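Local coordinates for penicillin-binding protein PbpB (Mycobacterium tuberculosis, PDB 6KGV), which builds cross-linked peptidoglycan from lipid intermediates during cell wall synthesis and binds penicillins through its transpeptidase domain, at residues Ser263-Gly268 and Val493-Phe498. Sequence-based numbering, arbitrary orientation.
Sequences SPFEPG and VYWITF. With AXL (2-{1-[2-amino-2-(4-hydroxy-phenyl)-acetylamino]-2-oxo-ethyl}-5,5-dimethyl-thiazolidine-4-carboxylic acid), chain F.
The loop that leads into what is probably the SxxK motif of the transpeptidase domain, residues 263-268, crosses one face of strand 493-498, where Phe-265 and Glu-266 meet Trp-495 and Pro-267 meets Thr-497. Ser-269, by similarity the acyl-ester nucleophile, follows the loop directly. A single face of the Trp-495 indole receives two groups from the loop. The CB methylene of Phe-265 sits above the five-membered ring, 3.5 Å from its centroid and 12° off the normal, a CH-pi contact. Farther along the same face, Glu-266 N lies 3.5 Å from Trp-495 CZ3, towards the rim of the six-membered ring. The indole thus packs against backbone as well as side chain. A chi1 of 50° sets Phe-265 CG between its own backbone N and carbonyl carbon, and the ring meets the indole obliquely, the planes 43° apart, while Phe-265 CE1 reaches Thr-497 CG2 at 3.6 Å. The threonine's other branch turns to the loop: OG1 donates a weak hydrogen bond of 3.3 Å to Pro-267 O, so methyl and hydroxyl each meet a different loop residue; the Thr-497 side chain lies about 6 Å from that of Ser-269. CB and CG of Glu-266 rest against the indole, CB 3.8 Å from Trp-495 CZ3; the extended chain carries its carboxylate away, where OE1 accepts hydrogen bonds from Gln-384 and Gly-385 N and is also hydrogen-bonded to Tyr-489 OH. Tyr-494, which does not contact the loop, lies beside the hydroxyphenyl group of the bound, opened penicillin, its CE1 3.8 Å from AXL C14. Within the antiparallel sheet, strand 493-502 runs between 473-483 and 509-516; Met-514 of the latter touches Phe-265, Trp-495 and Thr-497, while Met-393 of helix 390-401 packs on Phe-265 and Thr-497.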
# COMPACT_ATOMS: atom_id res chain seq x y z
N SER A 263 -8.31 7.04 -2.29
CA SER A 263 -8.32 8.04 -1.22
C SER A 263 -6.90 8.36 -0.79
O SER A 263 -6.33 7.67 0.07
CB SER A 263 -9.15 7.55 -0.04
OG SER A 263 -10.43 7.14 -0.53
N PRO A 264 -6.29 9.40 -1.37
CA PRO A 264 -4.90 9.71 -1.05
C PRO A 264 -4.79 10.40 0.30
O PRO A 264 -5.73 11.01 0.81
CB PRO A 264 -4.47 10.63 -2.20
CG PRO A 264 -5.75 11.33 -2.59
CD PRO A 264 -6.84 10.30 -2.40
N PHE A 265 -3.60 10.28 0.88
CA PHE A 265 -3.29 10.88 2.17
C PHE A 265 -1.85 11.35 2.12
O PHE A 265 -1.08 10.95 1.24
CB PHE A 265 -3.49 9.87 3.32
CG PHE A 265 -2.81 8.55 3.08
CD1 PHE A 265 -1.50 8.36 3.48
CD2 PHE A 265 -3.46 7.52 2.41
CE1 PHE A 265 -0.84 7.15 3.23
CE2 PHE A 265 -2.81 6.31 2.17
CZ PHE A 265 -1.51 6.13 2.58
N GLU A 266 -1.48 12.19 3.07
CA GLU A 266 -0.07 12.56 3.16
C GLU A 266 0.69 11.43 3.84
O GLU A 266 0.24 10.94 4.88
CB GLU A 266 0.12 13.89 3.90
CG GLU A 266 -0.64 15.05 3.24
CD GLU A 266 -0.07 16.42 3.57
OE1 GLU A 266 1.04 16.51 4.11
OE2 GLU A 266 -0.74 17.42 3.26
N PRO A 267 1.81 10.98 3.28
CA PRO A 267 2.44 9.77 3.82
C PRO A 267 3.17 10.02 5.13
O PRO A 267 3.27 9.12 5.96
CB PRO A 267 3.40 9.35 2.70
CG PRO A 267 3.79 10.69 2.07
CD PRO A 267 2.55 11.54 2.13
N GLY A 268 3.67 11.23 5.34
CA GLY A 268 4.54 11.37 6.47
C GLY A 268 5.83 10.59 6.24
O GLY A 268 6.27 10.39 5.11
N VAL A 493 -4.08 14.97 15.08
CA VAL A 493 -4.83 14.11 14.16
C VAL A 493 -3.87 13.61 13.09
O VAL A 493 -3.31 14.42 12.33
CB VAL A 493 -6.03 14.83 13.53
CG1 VAL A 493 -6.87 13.86 12.69
CG2 VAL A 493 -6.88 15.51 14.62
N TYR A 494 -3.69 12.29 13.01
CA TYR A 494 -2.64 11.72 12.18
C TYR A 494 -3.16 10.65 11.24
O TYR A 494 -4.13 9.95 11.54
CB TYR A 494 -1.52 11.11 13.03
CG TYR A 494 -1.00 12.02 14.11
CD1 TYR A 494 -0.24 13.15 13.80
CD2 TYR A 494 -1.24 11.75 15.44
CE1 TYR A 494 0.24 13.98 14.79
CE2 TYR A 494 -0.75 12.57 16.45
CZ TYR A 494 -0.02 13.69 16.11
OH TYR A 494 0.47 14.52 17.11
N TRP A 495 -2.51 10.53 10.09
CA TRP A 495 -2.47 9.28 9.35
C TRP A 495 -1.28 8.50 9.88
O TRP A 495 -0.16 9.01 9.89
CB TRP A 495 -2.32 9.49 7.85
CG TRP A 495 -3.52 10.08 7.17
CD1 TRP A 495 -4.74 9.47 6.95
CD2 TRP A 495 -3.61 11.37 6.56
NE1 TRP A 495 -5.58 10.33 6.26
CE2 TRP A 495 -4.91 11.50 6.01
CE3 TRP A 495 -2.71 12.45 6.44
CZ2 TRP A 495 -5.34 12.65 5.35
CZ3 TRP A 495 -3.14 13.59 5.78
CH2 TRP A 495 -4.45 13.68 5.24
N ILE A 496 -1.52 7.28 10.35
CA ILE A 496 -0.46 6.37 10.77
C ILE A 496 -0.23 5.39 9.63
O ILE A 496 -1.19 4.85 9.07
CB ILE A 496 -0.84 5.64 12.07
CG1 ILE A 496 -1.13 6.63 13.21
CG2 ILE A 496 0.23 4.64 12.44
CD1 ILE A 496 -0.09 7.69 13.41
N THR A 497 1.04 5.19 9.27
CA THR A 497 1.42 4.33 8.16
C THR A 497 2.53 3.38 8.58
O THR A 497 3.35 3.70 9.45
CB THR A 497 1.91 5.12 6.94
OG1 THR A 497 2.83 6.13 7.37
CG2 THR A 497 0.75 5.78 6.20
N PHE A 498 2.53 2.22 7.94
CA PHE A 498 3.69 1.34 7.97
C PHE A 498 3.78 0.68 6.60
O PHE A 498 2.76 0.38 5.98
CB PHE A 498 3.59 0.27 9.08
CG PHE A 498 4.92 -0.42 9.38
CD1 PHE A 498 5.35 -1.48 8.61
CD2 PHE A 498 5.72 0.02 10.43
CE1 PHE A 498 6.56 -2.11 8.87
CE2 PHE A 498 6.94 -0.61 10.70
CZ PHE A 498 7.36 -1.67 9.92
C1 AXL F . 7.39 11.16 10.07
O1 AXL F . 6.27 10.66 10.00
C2 AXL F . 7.80 12.08 11.22
C3 AXL F . 8.61 11.20 12.15
S4 AXL F . 8.41 11.60 13.87
C5 AXL F . 7.74 10.03 14.37
C51 AXL F . 8.85 9.19 15.02
C52 AXL F . 6.59 10.21 15.37
C6 AXL F . 7.23 9.40 13.08
C61 AXL F . 7.16 7.91 13.12
O62 AXL F . 6.22 7.37 13.73
O63 AXL F . 8.05 7.26 12.52
N7 AXL F . 8.09 9.86 12.02
N8 AXL F . 6.66 12.67 11.91
C9 AXL F . 6.49 14.00 12.05
O91 AXL F . 7.35 14.82 11.77
C10 AXL F . 5.15 14.48 12.57
N11 AXL F . 5.00 15.92 12.40
C12 AXL F . 4.97 14.16 14.01
C13 AXL F . 3.98 13.28 14.37
C14 AXL F . 3.76 12.94 15.70
C15 AXL F . 4.57 13.51 16.68
C16 AXL F . 5.58 14.40 16.33
C17 AXL F . 5.78 14.73 14.99
O18 AXL F . 4.35 13.18 17.98